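Local coordinates for protein CCN family member 3 (Rattus norvegicus, PDB 5NB8) that binds integrins and membrane receptors such as NOTCH1 to regulate cell proliferation, adhesion, migration and differentiation, and is represented here by its von Willebrand factor C domain, at residues 22-27 and 38-43; 4-9 and 27-32. One frame throughout, in Å; residues are numbered along the deposited sequence.

Contact 1: residues 22-27 and 38-43; sequences NCQYHC and PRCQLD. With IMD (imidazole), chain F.
The carbonyl oxygen of Q24 is gripped twice: R39 N donates to Q24 O at 2.8 Å, nearly straight at N (168°) but from above the carbonyl plane, and a water gives its hydrogen to the same Q24 O at 2.9 Å. That water also accepts from C40 N (3.0 Å), bridging the backbones, and P38 CA adds a CA-H...O contact. One residue on, Y25 and P38 form a non-hydrogen-bonded antiparallel pair with both side chains on the same face of the sheet. There they cross obliquely, Y25 CE2 lying 3.9 Å from P38 CB. R39 packs its CD beside the backbone of Y25, then bends at chi3 (58°), which places NE close to C23 O. This oxygen sits 3.2 Å above one face of the R39 guanidinium, toward its rim, while R39 NH2 is salt-bridged to E20. Q24 lays CG 4.0 Å from C40 SG and sends NE2 to E65 and to C63 O. Farther along, D43 OD1 accepts a weak bond at 3.1 Å from N3 of an imidazole, probably from the crystallisation liquor, besides a salt bridge with K56 and a hydrogen bond from W67 NE1. An alanine in place of D43 would probably leave K56 without this carboxylate and W67 NE1 without this acceptor. C23 and C40 are disulfide-bonded to the adjacent C63 and C64, so the contact marks where the sheet of the von Willebrand factor C domain is tied to its C-terminal part by disulfides, in keeping with a small disulfide-rich fold.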
ATOM      1  N   ASN A  22       3.620   5.605   2.981  1.00 43.43           N
ATOM      2  CA  ASN A  22       4.837   4.822   2.781  1.00 44.81           C
ATOM      3  C   ASN A  22       4.934   4.529   1.286  1.00 43.98           C
ATOM      4  O   ASN A  22       4.042   4.892   0.512  1.00 46.22           O
ATOM      5  CB  ASN A  22       4.824   3.540   3.633  1.00 42.10           C
ATOM      6  CG  ASN A  22       3.560   2.713   3.426  1.00 44.42           C
ATOM      7  OD1 ASN A  22       3.205   2.368   2.294  1.00 48.62           O
ATOM      8  ND2 ASN A  22       2.849   2.435   4.508  1.00 47.13           N
ATOM      9  N   CYS A  23       6.019   3.861   0.875  1.00 34.24           N
ATOM     10  CA  CYS A  23       6.241   3.567  -0.542  1.00 32.23           C
ATOM     11  C   CYS A  23       5.222   2.591  -1.117  1.00 35.74           C
ATOM     12  O   CYS A  23       5.101   2.488  -2.344  1.00 36.66           O
ATOM     13  CB  CYS A  23       7.661   3.013  -0.749  1.00 44.55           C
ATOM     14  SG  CYS A  23       7.898   1.344  -0.072  1.00 49.75           S
ATOM     15  N   GLN A  24       4.474   1.889  -0.273  1.00 34.13           N
ATOM     16  CA  GLN A  24       3.556   0.861  -0.735  1.00 32.41           C
ATOM     17  C   GLN A  24       2.158   1.379  -1.064  1.00 38.36           C
ATOM     18  O   GLN A  24       1.371   0.634  -1.660  1.00 40.82           O
ATOM     19  CB  GLN A  24       3.462  -0.248   0.316  1.00 34.94           C
ATOM     20  CG  GLN A  24       4.822  -0.927   0.573  1.00 40.80           C
ATOM     21  CD  GLN A  24       4.681  -2.248   1.283  1.00 45.83           C
ATOM     22  OE1 GLN A  24       3.593  -2.597   1.732  1.00 56.76           O
ATOM     23  NE2 GLN A  24       5.775  -3.003   1.375  1.00 55.13           N
ATOM     24  N   TYR A  25       1.817   2.618  -0.709  1.00 32.48           N
ATOM     25  CA  TYR A  25       0.444   3.086  -0.902  1.00 37.28           C
ATOM     26  C   TYR A  25       0.396   4.513  -1.433  1.00 37.74           C
ATOM     27  O   TYR A  25       1.269   5.333  -1.147  1.00 36.56           O
ATOM     28  CB  TYR A  25      -0.356   2.983   0.400  1.00 33.50           C
ATOM     29  CG  TYR A  25      -0.885   1.590   0.600  1.00 38.68           C
ATOM     30  CD1 TYR A  25      -0.134   0.629   1.259  1.00 43.16           C
ATOM     31  CD2 TYR A  25      -2.121   1.223   0.094  1.00 37.49           C
ATOM     32  CE1 TYR A  25      -0.612  -0.663   1.430  1.00 47.61           C
ATOM     33  CE2 TYR A  25      -2.602  -0.066   0.250  1.00 47.54           C
ATOM     34  CZ  TYR A  25      -1.835  -1.005   0.920  1.00 48.92           C
ATOM     35  OH  TYR A  25      -2.309  -2.283   1.084  1.00 61.27           O
ATOM     36  N   HIS A  26      -0.644   4.792  -2.220  1.00 39.49           N
ATOM     37  CA  HIS A  26      -0.929   6.120  -2.749  1.00 36.11           C
ATOM     38  C   HIS A  26      -2.330   6.502  -2.291  1.00 33.76           C
ATOM     39  O   HIS A  26      -3.287   5.772  -2.567  1.00 32.19           O
ATOM     40  CB  HIS A  26      -0.834   6.124  -4.275  1.00 47.69           C
ATOM     41  CG  HIS A  26      -1.128   7.447  -4.909  1.00 69.29           C
ATOM     42  ND1 HIS A  26      -0.223   8.486  -4.915  1.00 76.39           N
ATOM     43  CD2 HIS A  26      -2.217   7.893  -5.580  1.00 76.66           C
ATOM     44  CE1 HIS A  26      -0.747   9.521  -5.548  1.00 77.66           C
ATOM     45  NE2 HIS A  26      -1.956   9.187  -5.964  1.00 76.06           N
ATOM     46  N   CYS A  27      -2.452   7.638  -1.600  1.00 32.61           N
ATOM     47  CA  CYS A  27      -3.691   8.032  -0.943  1.00 36.63           C
ATOM     48  C   CYS A  27      -4.187   9.365  -1.479  1.00 35.16           C
ATOM     49  O   CYS A  27      -3.400  10.239  -1.846  1.00 34.81           O
ATOM     50  CB  CYS A  27      -3.518   8.138   0.582  1.00 38.23           C
ATOM     51  SG  CYS A  27      -2.976   6.580   1.377  1.00 36.76           S
ATOM     52  N   PRO A  38      -2.943   0.308  -3.397  1.00 29.08           N
ATOM     53  CA  PRO A  38      -1.617  -0.295  -3.298  1.00 32.54           C
ATOM     54  C   PRO A  38      -0.801  -0.018  -4.541  1.00 33.98           C
ATOM     55  O   PRO A  38      -1.321   0.063  -5.656  1.00 33.90           O
ATOM     56  CB  PRO A  38      -1.913  -1.793  -3.154  1.00 34.18           C
ATOM     57  CG  PRO A  38      -3.241  -1.978  -3.831  1.00 38.47           C
ATOM     58  CD  PRO A  38      -4.000  -0.689  -3.665  1.00 33.22           C
ATOM     59  N   ARG A  39       0.498   0.156  -4.330  1.00 32.06           N
ATOM     60  CA  ARG A  39       1.445   0.301  -5.421  1.00 33.22           C
ATOM     61  C   ARG A  39       2.203  -0.987  -5.712  1.00 34.49           C
ATOM     62  O   ARG A  39       2.849  -1.084  -6.756  1.00 35.62           O
ATOM     63  CB  ARG A  39       2.422   1.440  -5.109  1.00 38.42           C
ATOM     64  CG  ARG A  39       1.699   2.794  -5.022  1.00 40.62           C
ATOM     65  CD  ARG A  39       2.576   3.895  -4.476  1.00 50.09           C
ATOM     66  NE  ARG A  39       3.774   4.079  -5.279  1.00 59.95           N
ATOM     67  CZ  ARG A  39       4.795   4.851  -4.922  1.00 69.34           C
ATOM     68  NH1 ARG A  39       5.851   4.964  -5.713  1.00 68.57           N
ATOM     69  NH2 ARG A  39       4.757   5.513  -3.774  1.00 75.07           N
ATOM     70  N   CYS A  40       2.109  -1.978  -4.835  1.00 37.84           N
ATOM     71  CA  CYS A  40       2.715  -3.284  -5.060  1.00 41.87           C
ATOM     72  C   CYS A  40       1.700  -4.221  -5.711  1.00 41.19           C
ATOM     73  O   CYS A  40       0.505  -3.922  -5.793  1.00 35.82           O
ATOM     74  CB  CYS A  40       3.229  -3.871  -3.741  1.00 38.77           C
ATOM     75  SG  CYS A  40       4.496  -2.867  -2.898  1.00 37.43           S
ATOM     76  N   GLN A  41       2.189  -5.365  -6.186  1.00 34.62           N
ATOM     77  CA  GLN A  41       1.330  -6.419  -6.722  1.00 39.18           C
ATOM     78  C   GLN A  41       0.921  -7.338  -5.586  1.00 44.52           C
ATOM     79  O   GLN A  41       1.732  -8.140  -5.109  1.00 40.77           O
ATOM     80  CB  GLN A  41       2.044  -7.240  -7.788  1.00 44.60           C
ATOM     81  CG  GLN A  41       2.015  -6.700  -9.167  1.00 43.48           C
ATOM     82  CD  GLN A  41       2.612  -7.685 -10.163  1.00 42.72           C
ATOM     83  OE1 GLN A  41       2.020  -8.723 -10.489  1.00 40.33           O
ATOM     84  NE2 GLN A  41       3.793  -7.352 -10.660  1.00 36.01           N
ATOM     85  N   LEU A  42      -0.336  -7.248  -5.161  1.00 34.13           N
ATOM     86  CA  LEU A  42      -0.824  -8.142  -4.116  1.00 33.97           C
ATOM     87  C   LEU A  42      -1.237  -9.469  -4.751  1.00 45.98           C
ATOM     88  O   LEU A  42      -2.397  -9.874  -4.728  1.00 52.49           O
ATOM     89  CB  LEU A  42      -1.959  -7.487  -3.331  1.00 33.98           C
ATOM     90  CG  LEU A  42      -1.491  -6.141  -2.743  1.00 42.47           C
ATOM     91  CD1 LEU A  42      -2.479  -5.532  -1.775  1.00 44.36           C
ATOM     92  CD2 LEU A  42      -0.148  -6.313  -2.070  1.00 46.26           C
ATOM     93  N   ASP A  43      -0.247 -10.143  -5.349  1.00 44.37           N
ATOM     94  CA  ASP A  43      -0.541 -11.360  -6.084  1.00 38.28           C
ATOM     95  C   ASP A  43      -0.502 -12.570  -5.159  1.00 37.91           C
ATOM     96  O   ASP A  43      -0.316 -12.465  -3.945  1.00 45.95           O
ATOM     97  CB  ASP A  43       0.414 -11.538  -7.260  1.00 36.44           C
ATOM     98  CG  ASP A  43       1.868 -11.672  -6.830  1.00 38.49           C
ATOM     99  OD1 ASP A  43       2.189 -11.451  -5.651  1.00 39.08           O
ATOM    100  OD2 ASP A  43       2.686 -12.013  -7.691  1.00 46.70           O
TER
HETATM  101  N1  IMD F 202       6.353  -8.638  -6.735  1.00107.45           N
HETATM  102  C2  IMD F 202       5.685  -9.399  -5.845  1.00107.50           C
HETATM  103  N3  IMD F 202       4.964 -10.323  -6.513  1.00105.90           N
HETATM  104  C4  IMD F 202       5.173 -10.146  -7.831  1.00105.82           C
HETATM  105  C5  IMD F 202       6.052  -9.082  -7.971  1.00106.31           C
HETATM  106  O   HOH W   1       1.117  -2.188  -2.038  1.00 34.48           O

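Contact 2: residues 4-9 and 27-32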
ATOM      1  N   ASP A   4     -14.430  19.321   2.090  1.00 45.45           N
ATOM      2  CA  ASP A   4     -13.726  19.190   3.357  1.00 51.15           C
ATOM      3  C   ASP A   4     -12.312  18.653   3.156  1.00 39.57           C
ATOM      4  O   ASP A   4     -12.047  17.873   2.241  1.00 36.39           O
ATOM      5  CB  ASP A   4     -14.486  18.249   4.287  1.00 54.05           C
ATOM      6  CG  ASP A   4     -15.638  18.931   4.985  1.00 55.99           C
ATOM      7  OD1 ASP A   4     -15.711  20.170   4.910  1.00 63.96           O
ATOM      8  OD2 ASP A   4     -16.454  18.234   5.608  1.00 57.41           O
ATOM      9  N   ASN A   5     -11.406  19.086   4.032  1.00 39.34           N
ATOM     10  CA  ASN A   5     -10.073  18.507   4.161  1.00 36.54           C
ATOM     11  C   ASN A   5     -10.145  17.219   4.982  1.00 39.93           C
ATOM     12  O   ASN A   5     -11.182  16.871   5.549  1.00 39.39           O
ATOM     13  CB  ASN A   5      -9.128  19.512   4.812  1.00 35.93           C
ATOM     14  CG  ASN A   5      -9.063  20.839   4.054  1.00 35.26           C
ATOM     15  OD1 ASN A   5      -9.167  20.882   2.831  1.00 42.60           O
ATOM     16  ND2 ASN A   5      -8.901  21.923   4.791  1.00 34.45           N
ATOM     17  N   CYS A   6      -9.021  16.503   5.042  1.00 31.93           N
ATOM     18  CA  CYS A   6      -8.895  15.243   5.761  1.00 37.46           C
ATOM     19  C   CYS A   6      -7.723  15.308   6.728  1.00 40.66           C
ATOM     20  O   CYS A   6      -6.753  16.030   6.506  1.00 41.53           O
ATOM     21  CB  CYS A   6      -8.651  14.056   4.821  1.00 42.72           C
ATOM     22  SG  CYS A   6      -9.698  13.883   3.373  1.00 46.06           S
ATOM     23  N   VAL A   7      -7.799  14.511   7.790  1.00 36.20           N
ATOM     24  CA  VAL A   7      -6.691  14.355   8.722  1.00 29.42           C
ATOM     25  C   VAL A   7      -6.262  12.896   8.700  1.00 35.85           C
ATOM     26  O   VAL A   7      -7.093  11.992   8.850  1.00 35.64           O
ATOM     27  CB  VAL A   7      -7.076  14.794  10.142  1.00 37.08           C
ATOM     28  CG1 VAL A   7      -5.855  14.837  11.002  1.00 36.45           C
ATOM     29  CG2 VAL A   7      -7.783  16.181  10.113  1.00 34.33           C
ATOM     30  N   PHE A   8      -4.973  12.667   8.485  1.00 30.86           N
ATOM     31  CA  PHE A   8      -4.442  11.312   8.521  1.00 35.92           C
ATOM     32  C   PHE A   8      -3.166  11.331   9.335  1.00 29.14           C
ATOM     33  O   PHE A   8      -2.250  12.087   9.010  1.00 33.32           O
ATOM     34  CB  PHE A   8      -4.153  10.763   7.119  1.00 33.67           C
ATOM     35  CG  PHE A   8      -3.484   9.419   7.138  1.00 41.39           C
ATOM     36  CD1 PHE A   8      -4.220   8.274   7.411  1.00 46.73           C
ATOM     37  CD2 PHE A   8      -2.118   9.305   6.918  1.00 39.40           C
ATOM     38  CE1 PHE A   8      -3.605   7.039   7.454  1.00 48.43           C
ATOM     39  CE2 PHE A   8      -1.504   8.080   6.954  1.00 44.60           C
ATOM     40  CZ  PHE A   8      -2.248   6.939   7.227  1.00 40.19           C
ATOM     41  N   ASP A   9      -3.113  10.495  10.377  1.00 34.68           N
ATOM     42  CA  ASP A   9      -1.913  10.317  11.194  1.00 30.47           C
ATOM     43  C   ASP A   9      -1.363  11.666  11.652  1.00 33.51           C
ATOM     44  O   ASP A   9      -0.150  11.917  11.642  1.00 31.72           O
ATOM     45  CB  ASP A   9      -0.855   9.510  10.428  1.00 33.88           C
ATOM     46  CG  ASP A   9       0.286   9.043  11.316  1.00 42.23           C
ATOM     47  OD1 ASP A   9       0.089   8.915  12.537  1.00 46.05           O
ATOM     48  OD2 ASP A   9       1.392   8.835  10.783  1.00 46.60           O
ATOM     49  N   CYS A  27      -2.452   7.638  -1.600  1.00 32.61           N
ATOM     50  CA  CYS A  27      -3.691   8.032  -0.943  1.00 36.63           C
ATOM     51  C   CYS A  27      -4.187   9.365  -1.479  1.00 35.16           C
ATOM     52  O   CYS A  27      -3.400  10.239  -1.846  1.00 34.81           O
ATOM     53  CB  CYS A  27      -3.518   8.138   0.582  1.00 38.23           C
ATOM     54  SG  CYS A  27      -2.976   6.580   1.377  1.00 36.76           S
ATOM     55  N   THR A  28      -5.511   9.514  -1.496  1.00 29.26           N
ATOM     56  CA  THR A  28      -6.156  10.752  -1.920  1.00 32.58           C
ATOM     57  C   THR A  28      -7.202  11.148  -0.889  1.00 33.46           C
ATOM     58  O   THR A  28      -7.980  10.310  -0.429  1.00 33.96           O
ATOM     59  CB  THR A  28      -6.814  10.592  -3.295  1.00 41.80           C
ATOM     60  OG1 THR A  28      -5.810  10.234  -4.253  1.00 45.13           O
ATOM     61  CG2 THR A  28      -7.520  11.909  -3.748  1.00 41.71           C
ATOM     62  N   CYS A  29      -7.216  12.426  -0.533  1.00 34.70           N
ATOM     63  CA  CYS A  29      -8.255  12.991   0.311  1.00 37.33           C
ATOM     64  C   CYS A  29      -9.398  13.464  -0.581  1.00 36.92           C
ATOM     65  O   CYS A  29      -9.172  14.238  -1.517  1.00 41.94           O
ATOM     66  CB  CYS A  29      -7.688  14.145   1.128  1.00 44.25           C
ATOM     67  SG  CYS A  29      -8.935  15.133   1.964  1.00 39.81           S
ATOM     68  N   ARG A  30     -10.616  12.996  -0.306  1.00 40.96           N
ATOM     69  CA  ARG A  30     -11.797  13.357  -1.097  1.00 43.23           C
ATOM     70  C   ARG A  30     -12.912  13.741  -0.132  1.00 43.18           C
ATOM     71  O   ARG A  30     -13.537  12.862   0.467  1.00 36.11           O
ATOM     72  CB  ARG A  30     -12.265  12.213  -2.002  1.00 41.64           C
ATOM     73  CG  ARG A  30     -11.222  11.595  -2.935  1.00 43.88           C
ATOM     74  CD  ARG A  30     -11.856  10.567  -3.878  1.00 51.79           C
ATOM     75  NE  ARG A  30     -10.840   9.855  -4.652  1.00 62.15           N
ATOM     76  CZ  ARG A  30     -10.155   8.808  -4.197  1.00 79.51           C
ATOM     77  NH1 ARG A  30      -9.241   8.223  -4.960  1.00 89.77           N
ATOM     78  NH2 ARG A  30     -10.387   8.345  -2.976  1.00 78.99           N
ATOM     79  N   ASP A  31     -13.160  15.045   0.009  1.00 36.45           N
ATOM     80  CA  ASP A  31     -14.284  15.551   0.788  1.00 44.12           C
ATOM     81  C   ASP A  31     -14.297  14.970   2.199  1.00 47.36           C
ATOM     82  O   ASP A  31     -15.323  14.492   2.688  1.00 42.14           O
ATOM     83  CB  ASP A  31     -15.601  15.268   0.064  1.00 52.56           C
ATOM     84  CG  ASP A  31     -15.610  15.822  -1.351  1.00 62.46           C
ATOM     85  OD1 ASP A  31     -15.478  17.055  -1.510  1.00 60.03           O
ATOM     86  OD2 ASP A  31     -15.707  15.029  -2.309  1.00 68.97           O
ATOM     87  N   GLY A  32     -13.136  14.983   2.851  1.00 39.16           N
ATOM     88  CA  GLY A  32     -13.039  14.564   4.231  1.00 35.40           C
ATOM     89  C   GLY A  32     -12.735  13.096   4.442  1.00 36.48           C
ATOM     90  O   GLY A  32     -12.576  12.677   5.592  1.00 42.62           O
TER
HETATM   91  O   HOH W   2     -10.172  12.296   6.919  1.00 46.91           O
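Residues 4-6 run past the turn at 31-32 without a beta bridge, the CA atoms of D4 and D31 lying 4.5 Å apart, as do those of C6 and G32. D4 O approaches G32 N to 3.1 Å, and G32 CA makes a CA-H...O contact of 3.2 Å with N5 O, its angle at the hydrogen 154°. The side chains of C6 and C29 point across at each other and close a disulfide of 2.0 Å between their SG atoms, with a right-handed chi3 of 87°. C29 SG stands anti to its own backbone N (chi1 169°), which carries it out to meet C6 SG; the latter also rests 3.3 Å from G32 C. Glycine is called for at G32 by the backbone angles alone, at which a CB would jam against the carbonyl oxygen of D31; it would also crowd D4 CB. A water receives only a weak bond from V7 N but donates to G32 O at 2.8 Å, adding a looser bridge beside the covalent one. D31 turns its carboxylate toward the N-terminal end, where OD1 accepts from G3 N, while D31 N donates to N15 OD1. Both cysteines rest on I34 of strand 33-38 and C29 also touches Y13, so the disulfide lies where strand 6-8, paired with strand 11-13, meets the three-stranded sheet of 18-19, 25-30 and 33-38.

Overall arrangement
From the N terminus the chain enters through 4-9, forms the hairpin with strand 11-13, passes strand 18-19 and then runs along strand 25-30. Contact 2 closes this first loop at 27-32, tying the two-stranded sheet to the far end of that strand. Contact 1 takes the beginning of the same strand and closes the hairpin that returns through 33-38. In sequence the two cross rather than nest, because their segments alternate; they overlap at C27, whose disulfide partner is C36 of the returning strand. The centres of contact 1 and contact 2 lie about 18 Å apart. Contact 1 leads onward to the C-terminal pair of strands 54-57 and 66-69.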